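Local coordinates for protein putative acetyltransferase (Streptococcus mutans, PDB 3LD2) that binds coenzyme A and probably transfers acyl groups from it, as a putative acetyltransferase of the GNAT family, at residues 115-119 / 120-124; 49-52 / 53-57. All blocks are in the same frame, centred on the assembly; numbering follows the deposited sequence.

Interaction 1 of 2, residues 115-119 / 120-124. With COA (coenzyme A), chain E.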
ATOM      1  N   ILE A 115      -0.704   1.082   0.758  1.00 13.01           N
ATOM      2  CA  ILE A 115      -1.911   1.889   0.828  1.00 13.55           C
ATOM      3  C   ILE A 115      -2.164   2.380   2.259  1.00 16.15           C
ATOM      4  O   ILE A 115      -1.897   1.693   3.227  1.00 13.20           O
ATOM      5  CB  ILE A 115      -3.141   1.130   0.302  1.00 13.12           C
ATOM      6  CG1 ILE A 115      -4.345   2.077   0.179  1.00 13.13           C
ATOM      7  CG2 ILE A 115      -3.447  -0.036   1.204  1.00 10.80           C
ATOM      8  CD1 ILE A 115      -5.577   1.423  -0.377  1.00 10.63           C
ATOM      9  N   ALA A 116      -2.641   3.609   2.378  1.00 15.63           N
ATOM     10  CA  ALA A 116      -2.917   4.176   3.681  1.00 14.36           C
ATOM     11  C   ALA A 116      -4.153   5.052   3.572  1.00 14.38           C
ATOM     12  O   ALA A 116      -4.226   5.949   2.732  1.00 14.13           O
ATOM     13  CB  ALA A 116      -1.704   4.961   4.211  1.00 14.61           C
ATOM     14  N   VAL A 117      -5.161   4.736   4.374  1.00 15.16           N
ATOM     15  CA  VAL A 117      -6.363   5.547   4.420  1.00 15.95           C
ATOM     16  C   VAL A 117      -6.426   6.254   5.765  1.00 17.37           C
ATOM     17  O   VAL A 117      -6.035   5.682   6.787  1.00 15.47           O
ATOM     18  CB  VAL A 117      -7.601   4.714   4.229  1.00 13.67           C
ATOM     19  CG1 VAL A 117      -8.833   5.524   4.600  1.00 15.38           C
ATOM     20  CG2 VAL A 117      -7.676   4.231   2.800  1.00 14.46           C
ATOM     21  N   ALA A 118      -6.883   7.503   5.765  1.00 17.29           N
ATOM     22  CA  ALA A 118      -6.945   8.264   7.012  1.00 18.56           C
ATOM     23  C   ALA A 118      -7.897   7.598   7.998  1.00 18.84           C
ATOM     24  O   ALA A 118      -9.036   7.268   7.657  1.00 19.39           O
ATOM     25  CB  ALA A 118      -7.361   9.676   6.750  1.00 17.96           C
ATOM     26  N   GLU A 119      -7.420   7.397   9.217  1.00 16.79           N
ATOM     27  CA  GLU A 119      -8.193   6.722  10.257  1.00 23.44           C
ATOM     28  C   GLU A 119      -9.669   7.131  10.356  1.00 24.62           C
ATOM     29  O   GLU A 119     -10.551   6.278  10.353  1.00 22.97           O
ATOM     30  CB  GLU A 119      -7.524   6.960  11.599  1.00 28.89           C
ATOM     31  CG  GLU A 119      -8.341   6.524  12.790  1.00 36.57           C
ATOM     32  CD  GLU A 119      -7.446   5.999  13.881  1.00 44.50           C
ATOM     33  OE1 GLU A 119      -7.199   6.746  14.853  1.00 48.32           O
ATOM     34  OE2 GLU A 119      -6.959   4.850  13.738  1.00 45.92           O
ATOM     35  N   LYS A 120      -9.932   8.433  10.440  1.00 27.10           N
ATOM     36  CA  LYS A 120     -11.307   8.924  10.555  1.00 29.07           C
ATOM     37  C   LYS A 120     -12.142   8.648   9.305  1.00 25.20           C
ATOM     38  O   LYS A 120     -13.371   8.602   9.364  1.00 27.93           O
ATOM     39  CB  LYS A 120     -11.323  10.417  10.899  1.00 26.93           C
ATOM     40  CG  LYS A 120     -10.077  10.859  11.637  1.00 36.79           C
ATOM     41  CD  LYS A 120     -10.361  11.576  12.970  1.00 37.05           C
ATOM     42  CE  LYS A 120     -10.175  10.623  14.163  1.00 40.20           C
ATOM     43  NZ  LYS A 120     -10.111  11.351  15.466  1.00 31.14           N
ATOM     44  N   GLU A 121     -11.470   8.440   8.182  1.00 22.01           N
ATOM     45  CA  GLU A 121     -12.164   8.233   6.916  1.00 22.92           C
ATOM     46  C   GLU A 121     -12.340   6.761   6.527  1.00 24.70           C
ATOM     47  O   GLU A 121     -12.931   6.482   5.484  1.00 25.60           O
ATOM     48  CB  GLU A 121     -11.447   9.000   5.790  1.00 27.02           C
ATOM     49  CG  GLU A 121     -11.222  10.497   6.084  1.00 23.77           C
ATOM     50  CD  GLU A 121     -12.541  11.258   6.231  1.00 28.94           C
ATOM     51  OE1 GLU A 121     -13.572  10.744   5.737  1.00 22.27           O
ATOM     52  OE2 GLU A 121     -12.540  12.364   6.830  1.00 27.71           O
ATOM     53  N   ARG A 122     -11.850   5.827   7.358  1.00 23.60           N
ATOM     54  CA  ARG A 122     -11.908   4.383   7.041  1.00 21.11           C
ATOM     55  C   ARG A 122     -13.319   3.814   7.016  1.00 22.98           C
ATOM     56  O   ARG A 122     -14.258   4.455   7.489  1.00 22.66           O
ATOM     57  CB  ARG A 122     -11.042   3.551   7.998  1.00 18.52           C
ATOM     58  CG  ARG A 122      -9.572   3.577   7.642  1.00 18.50           C
ATOM     59  CD  ARG A 122      -8.665   3.063   8.741  1.00 15.74           C
ATOM     60  NE  ARG A 122      -7.372   3.726   8.647  1.00 16.94           N
ATOM     61  CZ  ARG A 122      -6.414   3.643   9.557  1.00 17.06           C
ATOM     62  NH1 ARG A 122      -6.607   2.906  10.637  1.00 21.09           N
ATOM     63  NH2 ARG A 122      -5.267   4.296   9.389  1.00 11.62           N
ATOM     64  N   ARG A 123     -13.458   2.608   6.456  1.00 21.30           N
ATOM     65  CA  ARG A 123     -14.751   1.934   6.374  1.00 22.09           C
ATOM     66  C   ARG A 123     -15.776   2.655   5.528  1.00 22.41           C
ATOM     67  O   ARG A 123     -16.978   2.376   5.656  1.00 24.17           O
ATOM     68  CB  ARG A 123     -15.384   1.739   7.756  1.00 24.45           C
ATOM     69  CG  ARG A 123     -14.968   0.485   8.452  1.00 22.37           C
ATOM     70  CD  ARG A 123     -14.509  -0.550   7.464  1.00 22.67           C
ATOM     71  NE  ARG A 123     -15.455  -1.639   7.278  1.00 20.20           N
ATOM     72  CZ  ARG A 123     -15.701  -2.554   8.206  1.00 20.36           C
ATOM     73  NH1 ARG A 123     -15.081  -2.454   9.375  1.00 19.71           N
ATOM     74  NH2 ARG A 123     -16.554  -3.556   7.971  1.00 17.02           N
ATOM     75  N   LYS A 124     -15.321   3.561   4.666  1.00 21.28           N
ATOM     76  CA  LYS A 124     -16.228   4.274   3.779  1.00 18.44           C
ATOM     77  C   LYS A 124     -16.054   3.937   2.308  1.00 20.35           C
ATOM     78  O   LYS A 124     -16.617   4.618   1.461  1.00 22.02           O
ATOM     79  CB  LYS A 124     -16.084   5.783   3.967  1.00 27.07           C
ATOM     80  CG  LYS A 124     -16.265   6.243   5.410  1.00 24.70           C
ATOM     81  CD  LYS A 124     -16.236   7.758   5.512  1.00 29.08           C
ATOM     82  CE  LYS A 124     -16.003   8.195   6.963  1.00 38.48           C
ATOM     83  NZ  LYS A 124     -16.052   9.687   7.163  1.00 38.83           N
TER
HETATM   84  N1A COA E 164     -12.685  -4.488  10.659  1.00 22.17           N
HETATM   85  C2A COA E 164     -13.335  -5.549   9.854  1.00 18.18           C
HETATM   86  N3A COA E 164     -13.263  -5.475   8.353  1.00 17.21           N
HETATM   87  C4A COA E 164     -12.547  -4.380   7.719  1.00 16.18           C
HETATM   88  C5A COA E 164     -11.887  -3.342   8.525  1.00 17.44           C
HETATM   89  C6A COA E 164     -11.961  -3.389  10.019  1.00 14.94           C
HETATM   90  N6A COA E 164     -11.296  -2.333  10.766  1.00 15.24           N
HETATM   91  N7A COA E 164     -11.231  -2.356   7.651  1.00 18.31           N
HETATM   92  C8A COA E 164     -11.479  -2.805   6.302  1.00 18.08           C
HETATM   93  N9A COA E 164     -12.209  -4.098   6.352  1.00 16.39           N
HETATM   94  C1B COA E 164     -12.815  -4.474   5.183  1.00 21.51           C
HETATM   95  C2B COA E 164     -14.264  -4.878   4.989  1.00 24.84           C
HETATM   96  O2B COA E 164     -14.979  -5.756   5.804  1.00 39.82           O
HETATM   97  C3B COA E 164     -14.712  -4.339   3.702  1.00 27.48           C
HETATM   98  O3B COA E 164     -16.035  -4.373   3.267  1.00 35.89           O
HETATM   99  P3B COA E 164     -17.137  -3.415   4.096  1.00 32.97           P
HETATM  100  O7A COA E 164     -18.413  -3.257   3.062  1.00 27.38           O
HETATM  101  O8A COA E 164     -17.659  -4.138   5.498  1.00 36.86           O
HETATM  102  O9A COA E 164     -16.572  -2.132   4.475  1.00 29.62           O
HETATM  103  C4B COA E 164     -13.546  -3.560   3.127  1.00 25.01           C
HETATM  104  O4B COA E 164     -12.417  -3.615   4.072  1.00 28.03           O
HETATM  105  C5B COA E 164     -13.462  -2.569   2.018  1.00 24.32           C
HETATM  106  O5B COA E 164     -13.461  -1.495   2.942  1.00 21.07           O
HETATM  107  P1A COA E 164     -12.759  -0.022   2.741  1.00 16.40           P
HETATM  108  O1A COA E 164     -13.750   1.119   3.410  1.00 23.01           O
HETATM  109  O2A COA E 164     -12.568   0.194   1.314  1.00 17.88           O
HETATM  110  O3A COA E 164     -11.311   0.007   3.505  1.00 15.37           O
HETATM  111  P2A COA E 164     -10.594   1.364   4.078  1.00 15.84           P
HETATM  112  O4A COA E 164     -11.183   1.697   5.581  1.00 23.34           O
HETATM  113  O5A COA E 164     -10.803   2.507   3.198  1.00 21.03           O
HETATM  114  O6A COA E 164      -8.991   1.051   4.257  1.00 15.99           O
HETATM  115  CBP COA E 164      -7.101  -0.096   4.934  1.00 19.10           C
HETATM  116  CCP COA E 164      -8.564  -0.265   4.492  1.00 14.82           C
HETATM  117  CDP COA E 164      -6.340   0.588   3.767  1.00 13.41           C
HETATM  118  CEP COA E 164      -6.474  -1.462   5.321  1.00 16.54           C
HETATM  119  CAP COA E 164      -7.072   0.873   6.149  1.00 15.15           C
HETATM  120  OAP COA E 164      -7.486   0.273   7.345  1.00 15.29           O
HETATM  121  C9P COA E 164      -5.643   1.341   6.384  1.00 14.94           C
HETATM  122  O9P COA E 164      -5.393   2.484   6.182  1.00 17.58           O
HETATM  123  N8P COA E 164      -4.869   0.701   7.435  1.00 15.30           N
HETATM  124  C7P COA E 164      -3.827   1.546   7.982  1.00 15.19           C
HETATM  125  C6P COA E 164      -2.440   0.925   7.792  1.00 22.30           C
HETATM  126  C5P COA E 164      -2.393   0.041   6.543  1.00 22.01           C
HETATM  127  O5P COA E 164      -2.330   0.550   5.477  1.00 27.03           O
HETATM  128  N4P COA E 164      -2.322  -1.404   6.647  1.00 22.44           N
HETATM  129  C3P COA E 164      -1.675  -2.215   5.595  1.00 29.84           C
HETATM  130  C2P COA E 164      -1.668  -1.587   4.197  1.00 21.59           C
HETATM  131  S1P COA E 164       0.072  -1.365   3.686  1.00 50.25           S
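Arg122 folds its side chain back over the turn after strand 110-117 and clamps the carbonyl of Val117. Its CB starts 3.0 Å from the pyrophosphate oxygen O4A of coenzyme A. CG slides past the Val117 methyl CG1 at 3.7 Å, and CD passes along the pantetheine, 3.3 Å from OAP. The chain is extended from CG to NE (chi2 166°, chi3 -151°), which carries the guanidinium to the strand end. There NE and NH2 both donate to Val117 O, each at 3.0 Å, with the oxygen 3° out of the guanidinium plane. C7P of the cofactor lies over one face of the group and Glu119 CA over the other. Glu119 OE2 is 3.7 Å from NH1, a long salt bridge of charges alone, the oxygen lying well out of plane. The peptide N of Val117 donates to O9P, so this residue is held at both ends. In the pyrophosphate-binding loop, a GNAT (Q/R)xxGx(G/A) motif from Arg122 on, Arg123 N donates to O4A at 2.6 Å; Arg123 also bonds the 3'-phosphate through NE and NH2, its guanidinium lying against the adenine. The bidentate grip fixes the guanidinium's rotation, while the neighbouring arginine probably offsets phosphate charge.

Interaction 2 of 2, residues 49-52 / 53-57; sequences VELE and NKTWS. With COA (coenzyme A), chain E.
Backbone bonding weakens as helix 45-55 runs out: Asn53 N donates to Val49 O at 3.0 Å with an N-H...O angle of 153°, whereas Lys54 N reaches Glu50 O and Leu51 O by two weak bonds. Thr55 adds a side-chain bond one turn on, OG1 donating to Leu51 O at 2.5 Å, and Thr55 OG1 also touches Leu51 CD1. With CG2 anti to the backbone N, the methyl is directed to the cofactor instead, 3.5 Å from C7P of coenzyme A. Glu52 and Trp56 run side by side. The carboxylate stands 84° from the indole plane, and OE2 accepts a weak bond from Trp56 NE1 at 3.3 Å, the Glu52 CD atom lying in the ring plane at its edge. The far rim of the indole carries CH2 to within 3.6 Å of the thiol sulfur S1P, also in plane, so the ring offers the sulfur its edge. At the outer surface Glu50 OE2 and Lys54 NZ form a long salt bridge, while Asn53 sets ND2 beside Val49 CG1 and donates it to Ala68 O in a nearby loop. Val49 and Glu52 pack on Ile73 of helix 70-77, and Thr55 and Trp56 rest on Ala116 of strand 110-117, placing the helix end between helix 70-77 and the central sheet, beside the pantetheine arm.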
ATOM      1  N   VAL A  49       3.024  12.761   3.087  1.00 17.66           N
ATOM      2  CA  VAL A  49       3.916  12.589   4.231  1.00 20.16           C
ATOM      3  C   VAL A  49       3.200  12.612   5.603  1.00 20.12           C
ATOM      4  O   VAL A  49       3.340  11.677   6.393  1.00 22.20           O
ATOM      5  CB  VAL A  49       5.062  13.609   4.208  1.00 18.24           C
ATOM      6  CG1 VAL A  49       5.852  13.567   5.528  1.00 15.30           C
ATOM      7  CG2 VAL A  49       5.973  13.315   3.036  1.00 17.77           C
ATOM      8  N   GLU A  50       2.437  13.664   5.874  1.00 18.36           N
ATOM      9  CA  GLU A  50       1.688  13.790   7.120  1.00 20.49           C
ATOM     10  C   GLU A  50       0.745  12.631   7.341  1.00 22.35           C
ATOM     11  O   GLU A  50       0.669  12.082   8.432  1.00 22.33           O
ATOM     12  CB  GLU A  50       0.866  15.078   7.123  1.00 22.34           C
ATOM     13  CG  GLU A  50       1.576  16.274   7.745  1.00 33.85           C
ATOM     14  CD  GLU A  50       1.842  16.113   9.255  1.00 42.22           C
ATOM     15  OE1 GLU A  50       3.035  15.999   9.615  1.00 42.12           O
ATOM     16  OE2 GLU A  50       0.876  16.105  10.071  1.00 38.89           O
ATOM     17  N   LEU A  51       0.005  12.276   6.300  1.00 19.23           N
ATOM     18  CA  LEU A  51      -0.959  11.199   6.397  1.00 16.53           C
ATOM     19  C   LEU A  51      -0.273   9.870   6.709  1.00 20.66           C
ATOM     20  O   LEU A  51      -0.753   9.090   7.530  1.00 23.03           O
ATOM     21  CB  LEU A  51      -1.761  11.086   5.102  1.00 14.20           C
ATOM     22  CG  LEU A  51      -2.523   9.772   4.890  1.00 16.33           C
ATOM     23  CD1 LEU A  51      -3.363   9.412   6.115  1.00 17.08           C
ATOM     24  CD2 LEU A  51      -3.402   9.891   3.704  1.00 12.65           C
ATOM     25  N   GLU A  52       0.847   9.608   6.052  1.00 19.38           N
ATOM     26  CA  GLU A  52       1.478   8.313   6.191  1.00 19.38           C
ATOM     27  C   GLU A  52       2.040   8.198   7.576  1.00 22.51           C
ATOM     28  O   GLU A  52       1.977   7.132   8.201  1.00 20.57           O
ATOM     29  CB  GLU A  52       2.581   8.124   5.163  1.00 16.47           C
ATOM     30  CG  GLU A  52       2.102   7.329   3.981  1.00 20.71           C
ATOM     31  CD  GLU A  52       3.165   7.146   2.943  1.00 22.47           C
ATOM     32  OE1 GLU A  52       2.921   7.620   1.826  1.00 21.04           O
ATOM     33  OE2 GLU A  52       4.245   6.563   3.239  1.00 23.16           O
ATOM     34  N   ASN A  53       2.591   9.307   8.049  1.00 19.31           N
ATOM     35  CA  ASN A  53       3.269   9.298   9.321  1.00 20.86           C
ATOM     36  C   ASN A  53       2.264   9.258  10.481  1.00 24.10           C
ATOM     37  O   ASN A  53       2.636   8.954  11.611  1.00 24.96           O
ATOM     38  CB  ASN A  53       4.238  10.472   9.438  1.00 16.12           C
ATOM     39  CG  ASN A  53       5.557  10.235   8.696  1.00 20.08           C
ATOM     40  OD1 ASN A  53       5.909   9.104   8.364  1.00 22.00           O
ATOM     41  ND2 ASN A  53       6.298  11.307   8.451  1.00 17.67           N
ATOM     42  N   LYS A  54       0.995   9.536  10.203  1.00 19.01           N
ATOM     43  CA  LYS A  54      -0.035   9.363  11.227  1.00 24.13           C
ATOM     44  C   LYS A  54      -0.544   7.943  11.159  1.00 21.74           C
ATOM     45  O   LYS A  54      -1.172   7.459  12.098  1.00 21.02           O
ATOM     46  CB  LYS A  54      -1.229  10.326  11.039  1.00 24.90           C
ATOM     47  CG  LYS A  54      -0.927  11.814  11.252  1.00 25.17           C
ATOM     48  CD  LYS A  54      -1.969  12.711  10.571  1.00 28.13           C
ATOM     49  CE  LYS A  54      -1.537  14.185  10.593  1.00 32.76           C
ATOM     50  NZ  LYS A  54      -2.698  15.115  10.449  1.00 32.16           N
ATOM     51  N   THR A  55      -0.279   7.286  10.034  1.00 22.97           N
ATOM     52  CA  THR A  55      -0.823   5.959   9.754  1.00 21.09           C
ATOM     53  C   THR A  55       0.072   4.772  10.158  1.00 24.95           C
ATOM     54  O   THR A  55      -0.434   3.719  10.544  1.00 25.48           O
ATOM     55  CB  THR A  55      -1.155   5.807   8.263  1.00 22.12           C
ATOM     56  OG1 THR A  55      -1.959   6.910   7.832  1.00 22.35           O
ATOM     57  CG2 THR A  55      -1.898   4.506   8.009  1.00 18.96           C
ATOM     58  N   TRP A  56       1.388   4.915  10.049  1.00 23.37           N
ATOM     59  CA  TRP A  56       2.258   3.755  10.257  1.00 22.19           C
ATOM     60  C   TRP A  56       2.605   3.570  11.726  1.00 22.44           C
ATOM     61  O   TRP A  56       3.037   4.501  12.407  1.00 24.26           O
ATOM     62  CB  TRP A  56       3.530   3.823   9.392  1.00 22.76           C
ATOM     63  CG  TRP A  56       3.236   3.995   7.926  1.00 26.23           C
ATOM     64  CD1 TRP A  56       3.564   5.072   7.143  1.00 25.37           C
ATOM     65  CD2 TRP A  56       2.523   3.079   7.070  1.00 24.35           C
ATOM     66  NE1 TRP A  56       3.101   4.879   5.855  1.00 27.44           N
ATOM     67  CE2 TRP A  56       2.459   3.668   5.786  1.00 23.98           C
ATOM     68  CE3 TRP A  56       1.945   1.821   7.262  1.00 25.25           C
ATOM     69  CZ2 TRP A  56       1.843   3.041   4.706  1.00 23.62           C
ATOM     70  CZ3 TRP A  56       1.330   1.195   6.181  1.00 24.09           C
ATOM     71  CH2 TRP A  56       1.279   1.809   4.925  1.00 24.09           C
ATOM     72  N   SER A  57       2.393   2.353  12.204  1.00 22.50           N
ATOM     73  CA  SER A  57       2.687   1.988  13.582  1.00 23.24           C
ATOM     74  C   SER A  57       3.332   0.620  13.570  1.00 19.88           C
ATOM     75  O   SER A  57       3.291  -0.076  12.557  1.00 19.15           O
ATOM     76  CB  SER A  57       1.406   1.941  14.416  1.00 17.09           C
ATOM     77  OG  SER A  57       0.425   1.125  13.792  1.00 21.80           O
TER
HETATM   78  N1A COA E 164     -12.685  -4.488  10.659  1.00 22.17           N
HETATM   79  C2A COA E 164     -13.335  -5.549   9.854  1.00 18.18           C
HETATM   80  N3A COA E 164     -13.263  -5.475   8.353  1.00 17.21           N
HETATM   81  C4A COA E 164     -12.547  -4.380   7.719  1.00 16.18           C
HETATM   82  C5A COA E 164     -11.887  -3.342   8.525  1.00 17.44           C
HETATM   83  C6A COA E 164     -11.961  -3.389  10.019  1.00 14.94           C
HETATM   84  N6A COA E 164     -11.296  -2.333  10.766  1.00 15.24           N
HETATM   85  N7A COA E 164     -11.231  -2.356   7.651  1.00 18.31           N
HETATM   86  C8A COA E 164     -11.479  -2.805   6.302  1.00 18.08           C
HETATM   87  N9A COA E 164     -12.209  -4.098   6.352  1.00 16.39           N
HETATM   88  C1B COA E 164     -12.815  -4.474   5.183  1.00 21.51           C
HETATM   89  C2B COA E 164     -14.264  -4.878   4.989  1.00 24.84           C
HETATM   90  O2B COA E 164     -14.979  -5.756   5.804  1.00 39.82           O
HETATM   91  C3B COA E 164     -14.712  -4.339   3.702  1.00 27.48           C
HETATM   92  O3B COA E 164     -16.035  -4.373   3.267  1.00 35.89           O
HETATM   93  P3B COA E 164     -17.137  -3.415   4.096  1.00 32.97           P
HETATM   94  O7A COA E 164     -18.413  -3.257   3.062  1.00 27.38           O
HETATM   95  O8A COA E 164     -17.659  -4.138   5.498  1.00 36.86           O
HETATM   96  O9A COA E 164     -16.572  -2.132   4.475  1.00 29.62           O
HETATM   97  C4B COA E 164     -13.546  -3.560   3.127  1.00 25.01           C
HETATM   98  O4B COA E 164     -12.417  -3.615   4.072  1.00 28.03           O
HETATM   99  C5B COA E 164     -13.462  -2.569   2.018  1.00 24.32           C
HETATM  100  O5B COA E 164     -13.461  -1.495   2.942  1.00 21.07           O
HETATM  101  P1A COA E 164     -12.759  -0.022   2.741  1.00 16.40           P
HETATM  102  O1A COA E 164     -13.750   1.119   3.410  1.00 23.01           O
HETATM  103  O2A COA E 164     -12.568   0.194   1.314  1.00 17.88           O
HETATM  104  O3A COA E 164     -11.311   0.007   3.505  1.00 15.37           O
HETATM  105  P2A COA E 164     -10.594   1.364   4.078  1.00 15.84           P
HETATM  106  O4A COA E 164     -11.183   1.697   5.581  1.00 23.34           O
HETATM  107  O5A COA E 164     -10.803   2.507   3.198  1.00 21.03           O
HETATM  108  O6A COA E 164      -8.991   1.051   4.257  1.00 15.99           O
HETATM  109  CBP COA E 164      -7.101  -0.096   4.934  1.00 19.10           C
HETATM  110  CCP COA E 164      -8.564  -0.265   4.492  1.00 14.82           C
HETATM  111  CDP COA E 164      -6.340   0.588   3.767  1.00 13.41           C
HETATM  112  CEP COA E 164      -6.474  -1.462   5.321  1.00 16.54           C
HETATM  113  CAP COA E 164      -7.072   0.873   6.149  1.00 15.15           C
HETATM  114  OAP COA E 164      -7.486   0.273   7.345  1.00 15.29           O
HETATM  115  C9P COA E 164      -5.643   1.341   6.384  1.00 14.94           C
HETATM  116  O9P COA E 164      -5.393   2.484   6.182  1.00 17.58           O
HETATM  117  N8P COA E 164      -4.869   0.701   7.435  1.00 15.30           N
HETATM  118  C7P COA E 164      -3.827   1.546   7.982  1.00 15.19           C
HETATM  119  C6P COA E 164      -2.440   0.925   7.792  1.00 22.30           C
HETATM  120  C5P COA E 164      -2.393   0.041   6.543  1.00 22.01           C
HETATM  121  O5P COA E 164      -2.330   0.550   5.477  1.00 27.03           O
HETATM  122  N4P COA E 164      -2.322  -1.404   6.647  1.00 22.44           N
HETATM  123  C3P COA E 164      -1.675  -2.215   5.595  1.00 29.84           C
HETATM  124  C2P COA E 164      -1.668  -1.587   4.197  1.00 21.59           C
HETATM  125  S1P COA E 164       0.072  -1.365   3.686  1.00 50.25           S

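How the interactions relate
Both contacts are local and line the same coenzyme A molecule, with centres 11 Å apart. Interaction 2 is partly buried on helix 45-55 and meets the pantetheine and thiol through a methyl and a ring edge; interaction 1 lies nearer the surface, where strand 110-117 turns into the loop before helix 126-138, and uses peptide nitrogens and two arginines, one on a backbone carbonyl and one on a phosphate. The two meet directly: Arg122 NH2 is 3.6 Å from Thr55 CG2, and Ala118 CA is 3.9 Å from Leu51 CD1. Van der Waals packing, in one case of a guanidinium nitrogen on a methyl, joins the helix to strand and turn, while polar chemistry prevails toward the pyrophosphate.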